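Local coordinates for ebony (Drosophila melanogaster, PDB 6DYM), which probably joins beta-alanine to biogenic amines such as dopamine and histamine as a nonribosomal peptide synthetase, this piece being its C-terminal condensation domain, at residues Phe62-Thr67 and His141-Glu146; Gly74-Phe79 and Phe123-Ala128; Phe97-Phe102 and Phe183-Tyr188; Phe102-Ile107 and Phe160-Ser165. One frame throughout, in Å; residues are numbered along the deposited sequence.

Interaction 1 of 4, residues Phe62-Thr67 and His141-Glu146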
# COMPACT_ATOMS: atom_id res chain seq x y z
N PHE A 62 -4.02 5.72 -9.36
CA PHE A 62 -5.32 5.75 -10.02
C PHE A 62 -6.43 5.45 -9.02
O PHE A 62 -6.18 4.96 -7.92
CB PHE A 62 -5.38 4.78 -11.21
CG PHE A 62 -5.13 3.33 -10.85
CD1 PHE A 62 -6.17 2.53 -10.39
CD2 PHE A 62 -3.88 2.76 -11.02
CE1 PHE A 62 -5.95 1.20 -10.07
CE2 PHE A 62 -3.65 1.44 -10.71
CZ PHE A 62 -4.69 0.65 -10.23
N VAL A 63 -7.65 5.77 -9.43
CA VAL A 63 -8.85 5.38 -8.70
C VAL A 63 -9.64 4.41 -9.58
O VAL A 63 -9.49 4.37 -10.80
CB VAL A 63 -9.72 6.60 -8.31
CG1 VAL A 63 -9.02 7.45 -7.27
CG2 VAL A 63 -10.05 7.44 -9.55
N VAL A 64 -10.50 3.63 -8.94
CA VAL A 64 -11.36 2.68 -9.64
C VAL A 64 -12.80 3.14 -9.49
O VAL A 64 -13.29 3.30 -8.37
CB VAL A 64 -11.18 1.25 -9.12
CG1 VAL A 64 -12.17 0.31 -9.80
CG2 VAL A 64 -9.76 0.78 -9.35
N TYR A 65 -13.47 3.34 -10.62
CA TYR A 65 -14.87 3.71 -10.65
C TYR A 65 -15.74 2.48 -10.84
O TYR A 65 -15.40 1.59 -11.64
CB TYR A 65 -15.14 4.71 -11.78
CG TYR A 65 -14.81 6.15 -11.45
CD1 TYR A 65 -15.76 6.99 -10.85
CD2 TYR A 65 -13.56 6.69 -11.73
CE1 TYR A 65 -15.47 8.30 -10.55
CE2 TYR A 65 -13.26 8.01 -11.42
CZ TYR A 65 -14.21 8.81 -10.83
OH TYR A 65 -13.92 10.12 -10.53
N ASP A 66 -16.84 2.41 -10.10
CA ASP A 66 -17.96 1.54 -10.47
C ASP A 66 -18.67 2.25 -11.62
O ASP A 66 -19.35 3.26 -11.41
CB ASP A 66 -18.89 1.32 -9.28
CG ASP A 66 -20.06 0.37 -9.59
OD1 ASP A 66 -20.39 0.15 -10.77
OD2 ASP A 66 -20.65 -0.15 -8.62
N THR A 67 -18.50 1.74 -12.84
CA THR A 67 -19.05 2.42 -14.01
C THR A 67 -20.58 2.44 -13.99
O THR A 67 -21.18 3.31 -14.62
CB THR A 67 -18.56 1.77 -15.30
OG1 THR A 67 -19.04 0.43 -15.39
CG2 THR A 67 -17.03 1.76 -15.34
N HIS A 141 -8.71 -7.74 -7.51
CA HIS A 141 -8.21 -8.34 -8.75
C HIS A 141 -8.04 -7.27 -9.83
O HIS A 141 -7.05 -7.28 -10.58
CB HIS A 141 -9.16 -9.44 -9.24
CG HIS A 141 -8.95 -10.78 -8.59
ND1 HIS A 141 -7.81 -11.53 -8.79
CD2 HIS A 141 -9.73 -11.50 -7.76
CE1 HIS A 141 -7.90 -12.66 -8.10
NE2 HIS A 141 -9.06 -12.66 -7.46
N PHE A 142 -8.99 -6.34 -9.92
CA PHE A 142 -8.93 -5.31 -10.96
C PHE A 142 -7.76 -4.37 -10.74
O PHE A 142 -7.02 -4.04 -11.68
CB PHE A 142 -10.26 -4.54 -10.98
CG PHE A 142 -10.36 -3.52 -12.08
CD1 PHE A 142 -10.77 -3.90 -13.35
CD2 PHE A 142 -10.08 -2.19 -11.84
CE1 PHE A 142 -10.87 -2.96 -14.36
CE2 PHE A 142 -10.18 -1.25 -12.85
CZ PHE A 142 -10.58 -1.63 -14.11
N MET A 143 -7.57 -3.90 -9.50
CA MET A 143 -6.45 -3.01 -9.22
C MET A 143 -5.11 -3.72 -9.39
O MET A 143 -4.14 -3.13 -9.86
CB MET A 143 -6.56 -2.45 -7.81
CG MET A 143 -7.81 -1.65 -7.57
SD MET A 143 -7.67 -0.66 -6.09
CE MET A 143 -8.04 -1.87 -4.82
N GLU A 144 -5.04 -4.99 -8.98
CA GLU A 144 -3.82 -5.75 -9.17
C GLU A 144 -3.47 -5.85 -10.65
O GLU A 144 -2.30 -5.73 -11.04
CB GLU A 144 -4.00 -7.14 -8.56
CG GLU A 144 -2.86 -8.08 -8.75
CD GLU A 144 -1.51 -7.46 -8.43
OE1 GLU A 144 -0.58 -7.64 -9.25
OE2 GLU A 144 -1.39 -6.81 -7.38
N HIS A 145 -4.48 -6.08 -11.49
CA HIS A 145 -4.28 -6.15 -12.93
C HIS A 145 -3.87 -4.80 -13.50
O HIS A 145 -3.03 -4.74 -14.41
CB HIS A 145 -5.57 -6.66 -13.60
CG HIS A 145 -5.53 -6.69 -15.10
ND1 HIS A 145 -5.84 -5.60 -15.88
CD2 HIS A 145 -5.28 -7.71 -15.96
CE1 HIS A 145 -5.75 -5.93 -17.16
NE2 HIS A 145 -5.41 -7.20 -17.23
N GLU A 146 -4.44 -3.71 -12.99
CA GLU A 146 -4.12 -2.40 -13.55
C GLU A 146 -2.77 -1.87 -13.07
O GLU A 146 -2.12 -1.13 -13.81
CB GLU A 146 -5.23 -1.40 -13.20
CG GLU A 146 -6.50 -1.60 -14.02
CD GLU A 146 -6.23 -1.57 -15.51
OE1 GLU A 146 -5.75 -0.52 -16.01
OE2 GLU A 146 -6.49 -2.59 -16.19
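Phe62 and Val64, alternate residues of strand 62-66, aim their side chains at Phe142, Met143 and Glu146 of helix 133-153, setting one face of the sheet against a helix. The order of the seven strands fits the GCN5-related N-acetyltransferase (GNAT) fold, in which helices pack on both faces of a mixed central sheet. The local axes come within 9.9 Å and their N-to-C directions differ by 139°.

The apolar contacts fall into two groups. Val64 CG1 touches the Phe142 ring at CD2 (3.8 Å), while Val64 CG2 lies 3.6 Å from Met143 CG and also borders the same ring. Phe62 works through the far end of its ring, where CZ stands 3.6 Å from Glu146 CB and the two side chains cross at about a right angle. Met143 O lies at the edge of this ring, near its plane, 3.8 Å from Phe62 CZ. An alanine in place of Phe62 would remove the whole ring and would probably open a gap beside Glu146 CB and Met143 O.

The carboxylate of Glu146 is engaged on the helix side. Glu146 starts toward the strand, but its bend at chi2 (-55°) carries CD away, and OE1 forms a salt bridge with Arg149. Its other oxygen is held from the preceding residue: His145 ND1 donates to Glu146 OE2 over 3.1 Å, with an angle of 142° at the hydrogen and the acceptor in the plane of the imidazole.

Interaction 2 of 4, residues Gly74-Phe79 and Phe123-Ala128; sequences GTALNF and FMMGTA
Phe123 leans over Leu77 and Phe79 with its CG between the backbone N and the carbonyl carbon (chi1 84°). From CB the chain reaches CG, which borders the Leu77 carbonyl; next, CD2 comes as near as 3.0 Å to Leu77 O. CE2 has two neighbours, Leu77 CB at 3.4 Å and Phe79 CD2, also at 3.4 Å, and CZ at the tip rests between Leu77 CB and Phe79 CE2. The Phe79 and Phe123 planes are only 22° apart, yet the rings are slid so far that they barely overlap.

The backbone explains why this ring sits here. Phe123 and Met124 both face Leu77, a classic beta bulge, and Leu77 O accepts from Phe123 N at 3.1 Å and from Met124 N at 3.3 Å. A bulge in the fourth strand is a known feature of the GNAT fold, and strand 119-127 is the fourth here. Beyond it the antiparallel pairing is regular: Thr75 with Gly126 is a hydrogen-bonded pair, Thr75 N to Gly126 O being 2.9 Å. Ala76 and Met125 form a non-hydrogen-bonded pair on the face covered by helix 133-153, with Ala76 CB 4.1 Å from Met125 CE.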
# COMPACT_ATOMS: atom_id res chain seq x y z
N GLY A 74 -12.36 2.16 -5.14
CA GLY A 74 -11.04 1.69 -4.76
C GLY A 74 -9.97 2.63 -5.27
O GLY A 74 -10.22 3.49 -6.11
N THR A 75 -8.76 2.45 -4.74
CA THR A 75 -7.67 3.30 -5.18
C THR A 75 -6.34 2.59 -4.97
O THR A 75 -6.17 1.81 -4.02
CB THR A 75 -7.67 4.66 -4.47
OG1 THR A 75 -6.74 5.54 -5.11
CG2 THR A 75 -7.29 4.53 -2.99
N ALA A 76 -5.40 2.86 -5.88
CA ALA A 76 -4.05 2.31 -5.83
C ALA A 76 -3.08 3.47 -5.91
O ALA A 76 -3.01 4.16 -6.94
CB ALA A 76 -3.81 1.31 -6.96
N LEU A 77 -2.33 3.70 -4.84
CA LEU A 77 -1.36 4.80 -4.76
C LEU A 77 0.04 4.23 -4.94
O LEU A 77 0.45 3.33 -4.20
CB LEU A 77 -1.49 5.53 -3.42
CG LEU A 77 -2.91 5.92 -3.03
CD1 LEU A 77 -2.92 6.77 -1.76
CD2 LEU A 77 -3.60 6.66 -4.17
N ASN A 78 0.77 4.76 -5.92
CA ASN A 78 2.07 4.24 -6.31
C ASN A 78 3.07 5.37 -6.44
O ASN A 78 2.72 6.49 -6.81
CB ASN A 78 2.00 3.48 -7.63
CG ASN A 78 0.93 2.43 -7.62
OD1 ASN A 78 0.93 1.55 -6.77
ND2 ASN A 78 -0.02 2.52 -8.56
N PHE A 79 4.33 5.04 -6.15
CA PHE A 79 5.47 5.93 -6.36
C PHE A 79 6.60 5.13 -6.99
O PHE A 79 6.69 3.91 -6.85
CB PHE A 79 5.99 6.54 -5.06
CG PHE A 79 5.24 7.75 -4.60
CD1 PHE A 79 5.22 8.90 -5.36
CD2 PHE A 79 4.59 7.75 -3.37
CE1 PHE A 79 4.55 10.02 -4.93
CE2 PHE A 79 3.92 8.87 -2.93
CZ PHE A 79 3.90 10.00 -3.71
N PHE A 123 2.37 1.34 -2.72
CA PHE A 123 2.50 1.64 -1.30
C PHE A 123 1.18 1.74 -0.56
O PHE A 123 1.16 1.51 0.65
CB PHE A 123 3.36 2.90 -1.10
CG PHE A 123 2.61 4.20 -1.22
CD1 PHE A 123 2.13 4.84 -0.09
CD2 PHE A 123 2.44 4.80 -2.45
CE1 PHE A 123 1.46 6.04 -0.18
CE2 PHE A 123 1.77 6.01 -2.55
CZ PHE A 123 1.28 6.63 -1.41
N MET A 124 0.07 2.02 -1.25
CA MET A 124 -1.25 1.92 -0.63
C MET A 124 -2.25 1.38 -1.64
O MET A 124 -2.22 1.74 -2.82
CB MET A 124 -1.75 3.27 -0.09
CG MET A 124 -0.91 3.84 1.04
SD MET A 124 -1.74 5.11 2.02
CE MET A 124 -0.42 5.60 3.13
N MET A 125 -3.13 0.50 -1.16
CA MET A 125 -4.27 -0.00 -1.91
C MET A 125 -5.45 -0.08 -0.95
O MET A 125 -5.29 -0.56 0.17
CB MET A 125 -3.98 -1.38 -2.51
CG MET A 125 -4.60 -1.63 -3.87
SD MET A 125 -4.07 -3.18 -4.62
CE MET A 125 -2.98 -2.62 -5.93
N GLY A 126 -6.60 0.41 -1.38
CA GLY A 126 -7.78 0.40 -0.53
C GLY A 126 -9.04 0.30 -1.34
O GLY A 126 -9.08 0.67 -2.52
N THR A 127 -10.10 -0.21 -0.71
CA THR A 127 -11.42 -0.31 -1.31
C THR A 127 -12.44 0.31 -0.37
O THR A 127 -12.24 0.34 0.85
CB THR A 127 -11.82 -1.76 -1.58
OG1 THR A 127 -11.78 -2.49 -0.35
CG2 THR A 127 -10.89 -2.41 -2.59
N ALA A 128 -13.55 0.78 -0.95
CA ALA A 128 -14.58 1.45 -0.17
C ALA A 128 -15.19 0.51 0.88
O ALA A 128 -15.27 -0.71 0.69
CB ALA A 128 -15.68 1.98 -1.10

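Interaction 3 of 4, residues Phe97-Phe102 and Phe183-Tyr188; sequences FEFLEF and FQVNEY
Phe99 and Tyr188 mark the closest backbone approach, CA to CA 7.4 Å, where helix 93-111 passes the end of strand 178-184 and the 3-10 turn of residues 185-187 that follows it. Four rings, those of Phe99, Phe102, Phe183 and Tyr188, dominate the interface as an aromatic cluster. Tyr188 holds CG anti to its backbone N (chi1 175°), which sets that atom 3.4 Å from Phe99 CD1. Phe99 meets the face of the tyrosine ring twice: CD1 lies above it toward the rim, and CB makes a CH-pi contact 4.2 Å from the Tyr188 centroid. The two ring planes themselves are oblique.

Phe102 takes part in two T-shaped pairs. Its own edge points at the face of Phe183, with the Phe102 and Phe183 centroids 5.0 Å apart and the planes at 74°. In turn it offers a face to the edge of Tyr188, whose CD1 stands over the middle of the Phe102 ring, the planes making 63°.

In the fold, this cluster fastens the helix that connects the third strand to the fourth along the chain to the outermost strand at the far end of the sheet. Phe99 reaches deeper, its edge 3.8 Å at CE1 from Phe183 CD2, its CZ near Val185 CG1, and its ring also meets Phe197. At the other end of Tyr188 a water joins the segments. It donates to Glu98 OE1 at 2.6 Å and lies 2.7 Å from Tyr188 OH, in the plane of the phenol ring.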
# COMPACT_ATOMS: atom_id res chain seq x y z
N PHE A 97 6.07 2.87 9.45
CA PHE A 97 6.92 3.18 8.30
C PHE A 97 8.37 2.78 8.53
O PHE A 97 9.05 2.36 7.59
CB PHE A 97 6.81 4.66 7.95
CG PHE A 97 5.55 5.01 7.23
CD1 PHE A 97 5.49 4.99 5.85
CD2 PHE A 97 4.41 5.35 7.94
CE1 PHE A 97 4.32 5.31 5.18
CE2 PHE A 97 3.23 5.68 7.28
CZ PHE A 97 3.19 5.66 5.90
N GLU A 98 8.86 2.89 9.77
CA GLU A 98 10.22 2.44 10.04
C GLU A 98 10.33 0.92 9.91
O GLU A 98 11.33 0.41 9.42
CB GLU A 98 10.67 2.91 11.42
CG GLU A 98 10.87 4.42 11.50
CD GLU A 98 11.48 4.87 12.82
OE1 GLU A 98 11.58 4.04 13.75
OE2 GLU A 98 11.86 6.05 12.92
N PHE A 99 9.29 0.19 10.35
CA PHE A 99 9.30 -1.26 10.18
C PHE A 99 9.26 -1.65 8.71
O PHE A 99 9.94 -2.59 8.29
CB PHE A 99 8.11 -1.87 10.93
CG PHE A 99 7.90 -3.34 10.64
CD1 PHE A 99 8.90 -4.26 10.92
CD2 PHE A 99 6.71 -3.80 10.10
CE1 PHE A 99 8.72 -5.61 10.66
CE2 PHE A 99 6.52 -5.14 9.84
CZ PHE A 99 7.53 -6.05 10.12
N LEU A 100 8.46 -0.94 7.90
CA LEU A 100 8.42 -1.23 6.47
C LEU A 100 9.78 -0.96 5.83
O LEU A 100 10.23 -1.72 4.97
CB LEU A 100 7.31 -0.43 5.80
CG LEU A 100 5.89 -0.76 6.28
CD1 LEU A 100 4.86 0.12 5.59
CD2 LEU A 100 5.57 -2.23 6.09
N GLU A 101 10.45 0.12 6.23
CA GLU A 101 11.80 0.36 5.72
C GLU A 101 12.77 -0.71 6.20
O GLU A 101 13.67 -1.12 5.45
CB GLU A 101 12.28 1.76 6.11
CG GLU A 101 13.69 2.12 5.62
CD GLU A 101 13.82 2.13 4.10
OE1 GLU A 101 14.98 2.09 3.62
OE2 GLU A 101 12.79 2.16 3.39
N PHE A 102 12.59 -1.19 7.43
CA PHE A 102 13.38 -2.32 7.93
C PHE A 102 13.24 -3.52 7.00
O PHE A 102 14.23 -4.20 6.69
CB PHE A 102 12.92 -2.66 9.35
CG PHE A 102 13.42 -3.98 9.88
CD1 PHE A 102 14.60 -4.05 10.62
CD2 PHE A 102 12.68 -5.14 9.70
CE1 PHE A 102 15.05 -5.26 11.13
CE2 PHE A 102 13.13 -6.36 10.21
CZ PHE A 102 14.31 -6.42 10.93
N PHE A 183 8.85 -11.92 7.13
CA PHE A 183 9.29 -11.54 8.46
C PHE A 183 8.16 -11.69 9.48
O PHE A 183 7.02 -11.30 9.22
CB PHE A 183 9.81 -10.10 8.48
CG PHE A 183 10.61 -9.78 9.72
CD1 PHE A 183 11.95 -10.11 9.79
CD2 PHE A 183 10.01 -9.16 10.80
CE1 PHE A 183 12.69 -9.82 10.93
CE2 PHE A 183 10.74 -8.87 11.95
CZ PHE A 183 12.08 -9.20 12.01
N GLN A 184 8.51 -12.25 10.63
CA GLN A 184 7.58 -12.39 11.76
C GLN A 184 7.49 -11.05 12.49
O GLN A 184 8.45 -10.61 13.11
CB GLN A 184 8.08 -13.50 12.68
CG GLN A 184 7.08 -13.98 13.73
CD GLN A 184 7.59 -15.20 14.47
OE1 GLN A 184 7.90 -16.22 13.85
NE2 GLN A 184 7.69 -15.10 15.79
N VAL A 185 6.31 -10.42 12.43
CA VAL A 185 6.22 -9.02 12.86
C VAL A 185 6.43 -8.88 14.37
O VAL A 185 6.86 -7.81 14.83
CB VAL A 185 4.88 -8.40 12.42
CG1 VAL A 185 4.61 -8.69 10.94
CG2 VAL A 185 3.73 -8.88 13.29
N ASN A 186 6.17 -9.92 15.16
CA ASN A 186 6.38 -9.78 16.60
C ASN A 186 7.84 -9.89 17.01
O ASN A 186 8.14 -9.81 18.21
CB ASN A 186 5.52 -10.78 17.40
CG ASN A 186 5.91 -12.24 17.17
OD1 ASN A 186 7.03 -12.56 16.79
ND2 ASN A 186 4.96 -13.14 17.42
N GLU A 187 8.75 -10.08 16.06
CA GLU A 187 10.18 -10.08 16.36
C GLU A 187 10.84 -8.74 16.08
O GLU A 187 12.03 -8.57 16.39
CB GLU A 187 10.89 -11.18 15.55
CG GLU A 187 10.33 -12.58 15.80
CD GLU A 187 11.04 -13.32 16.91
OE1 GLU A 187 11.01 -14.57 16.91
OE2 GLU A 187 11.64 -12.67 17.79
N TYR A 188 10.12 -7.77 15.50
CA TYR A 188 10.73 -6.49 15.19
C TYR A 188 10.96 -5.68 16.46
O TYR A 188 10.06 -5.55 17.30
CB TYR A 188 9.86 -5.69 14.22
CG TYR A 188 10.42 -4.31 13.97
CD1 TYR A 188 11.61 -4.14 13.27
CD2 TYR A 188 9.78 -3.17 14.46
CE1 TYR A 188 12.14 -2.87 13.05
CE2 TYR A 188 10.30 -1.91 14.24
CZ TYR A 188 11.48 -1.76 13.54
OH TYR A 188 12.00 -0.51 13.32
O HOH W 1 11.30 1.67 14.66

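Interaction 4 of 4, residues Phe102-Ile107 and Phe160-Ser165; sequences FCEGPI and FTTNTS
Glu104 and Thr162 are brought together by their torsions. Glu104 CG stands anti to its carbonyl carbon (chi1 -65°), and an extended chi2 carries CD straight on toward the strand; Thr162 has OG1 anti to its own carbonyl carbon (chi1 -56°), on the side of the helix. The hydroxyl donates to Glu104 OE2 over 2.6 Å, using the anti lone pair of that oxygen. Packing is tight here: Glu104 CG lies only 3.0 Å from Thr162 OG1.

The axes of the segments 102-107 and 160-163 come within 9.2 Å, their directions 151° apart. Glu104 also touches His121, so it lies beside strands 119-127 and 158-163, the parallel pair at the centre of the sheet. In GNAT enzymes these strands diverge around the pantetheine arm of the cofactor, and a similar place for a carrier-bound phosphopantetheine is conceivable here. An alanine in place of Glu104 would take away the carboxylate and would probably leave Thr162 OG1 without this acceptor and free to turn.

Phe160 supplies the apolar half of the contact: its CE2 rests 3.8 Å from Glu104 CB, and CE1 lies 4.4 Å from Ile107 CG2. The helix is kinked at Pro106 and Ile107, whose N atoms make no hydrogen bond to the preceding turn; proline has no N-H to give. Val208 and Trp210 of strand 205-212 also touch Phe160.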
# COMPACT_ATOMS: atom_id res chain seq x y z
N PHE A 102 12.59 -1.19 7.43
CA PHE A 102 13.38 -2.32 7.93
C PHE A 102 13.24 -3.52 7.00
O PHE A 102 14.23 -4.20 6.69
CB PHE A 102 12.92 -2.66 9.35
CG PHE A 102 13.42 -3.98 9.88
CD1 PHE A 102 14.60 -4.05 10.62
CD2 PHE A 102 12.68 -5.14 9.70
CE1 PHE A 102 15.05 -5.26 11.13
CE2 PHE A 102 13.13 -6.36 10.21
CZ PHE A 102 14.31 -6.42 10.93
N CYS A 103 12.02 -3.79 6.52
CA CYS A 103 11.77 -4.91 5.62
C CYS A 103 12.25 -4.63 4.20
O CYS A 103 12.84 -5.51 3.56
CB CYS A 103 10.28 -5.25 5.58
SG CYS A 103 9.54 -5.77 7.15
N GLU A 104 12.00 -3.43 3.69
CA GLU A 104 12.20 -3.11 2.28
C GLU A 104 13.61 -2.62 1.97
O GLU A 104 14.17 -2.98 0.93
CB GLU A 104 11.20 -2.05 1.83
CG GLU A 104 9.76 -2.52 1.88
CD GLU A 104 8.74 -1.42 1.65
OE1 GLU A 104 9.13 -0.24 1.52
OE2 GLU A 104 7.53 -1.74 1.61
N GLY A 105 14.18 -1.79 2.85
CA GLY A 105 15.40 -1.07 2.56
C GLY A 105 16.56 -1.93 2.09
O GLY A 105 17.09 -1.73 0.99
N PRO A 106 16.99 -2.88 2.92
CA PRO A 106 18.13 -3.73 2.53
C PRO A 106 17.91 -4.46 1.21
O PRO A 106 18.85 -4.62 0.43
CB PRO A 106 18.26 -4.71 3.71
CG PRO A 106 17.69 -3.96 4.87
CD PRO A 106 16.59 -3.11 4.32
N ILE A 107 16.68 -4.90 0.95
CA ILE A 107 16.40 -5.61 -0.29
C ILE A 107 16.38 -4.65 -1.47
O ILE A 107 17.02 -4.89 -2.50
CB ILE A 107 15.07 -6.38 -0.16
CG1 ILE A 107 15.19 -7.47 0.90
CG2 ILE A 107 14.65 -6.92 -1.51
CD1 ILE A 107 13.87 -8.14 1.26
N PHE A 160 6.99 -3.53 -6.55
CA PHE A 160 7.59 -3.79 -5.25
C PHE A 160 6.61 -3.38 -4.16
O PHE A 160 6.07 -2.27 -4.21
CB PHE A 160 8.90 -2.99 -5.14
CG PHE A 160 9.71 -3.27 -3.91
CD1 PHE A 160 10.18 -4.54 -3.64
CD2 PHE A 160 10.06 -2.23 -3.05
CE1 PHE A 160 10.97 -4.78 -2.52
CE2 PHE A 160 10.84 -2.46 -1.94
CZ PHE A 160 11.29 -3.74 -1.67
N THR A 161 6.35 -4.26 -3.20
CA THR A 161 5.41 -3.94 -2.13
C THR A 161 5.64 -4.86 -0.94
O THR A 161 6.13 -5.98 -1.09
CB THR A 161 3.96 -4.03 -2.62
OG1 THR A 161 3.06 -3.67 -1.56
CG2 THR A 161 3.63 -5.44 -3.10
N THR A 162 5.29 -4.36 0.25
CA THR A 162 5.24 -5.19 1.46
C THR A 162 3.78 -5.43 1.81
O THR A 162 3.03 -4.48 2.04
CB THR A 162 5.96 -4.53 2.64
OG1 THR A 162 7.31 -4.24 2.28
CG2 THR A 162 5.96 -5.46 3.85
N ASN A 163 3.39 -6.69 1.86
CA ASN A 163 2.01 -7.06 2.14
C ASN A 163 1.89 -7.52 3.58
O ASN A 163 2.61 -8.43 4.01
CB ASN A 163 1.54 -8.13 1.16
CG ASN A 163 1.34 -7.56 -0.23
OD1 ASN A 163 0.64 -6.57 -0.40
ND2 ASN A 163 1.99 -8.16 -1.21
N THR A 164 1.00 -6.87 4.33
CA THR A 164 0.89 -7.07 5.76
C THR A 164 -0.43 -7.68 6.18
O THR A 164 -0.67 -7.83 7.39
CB THR A 164 1.09 -5.73 6.49
OG1 THR A 164 0.13 -4.79 5.99
CG2 THR A 164 2.50 -5.19 6.25
N SER A 165 -1.30 -8.03 5.24
CA SER A 165 -2.53 -8.73 5.58
C SER A 165 -2.57 -10.07 4.85
O SER A 165 -1.98 -10.21 3.78
CB SER A 165 -3.77 -7.91 5.23
OG SER A 165 -4.10 -8.03 3.85

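How the interactions relate
From the N terminus, strand 62-66 is the first partner, and interaction 1 closes a long loop by meeting helix 133-153. Interaction 2 lies within that loop, pairing strands 71-80 and 119-127, and the two touch: Val64 N is 2.8 Å from Gly74 O, and Met143 CE is 3.6 Å from Met125 CG. Helix 93-111, between the strands of interaction 2 in sequence, opens interactions 3 and 4, which share Phe102; the loop of interaction 4, ending at strand 158-163, sits within that of interaction 3, ending at the close of strand 178-184 and the turn after it. Both cross interactions 1 and 2 along the chain. One sheet is thus tied to two helices, with the centres of interactions 1 and 3 about 29 Å apart.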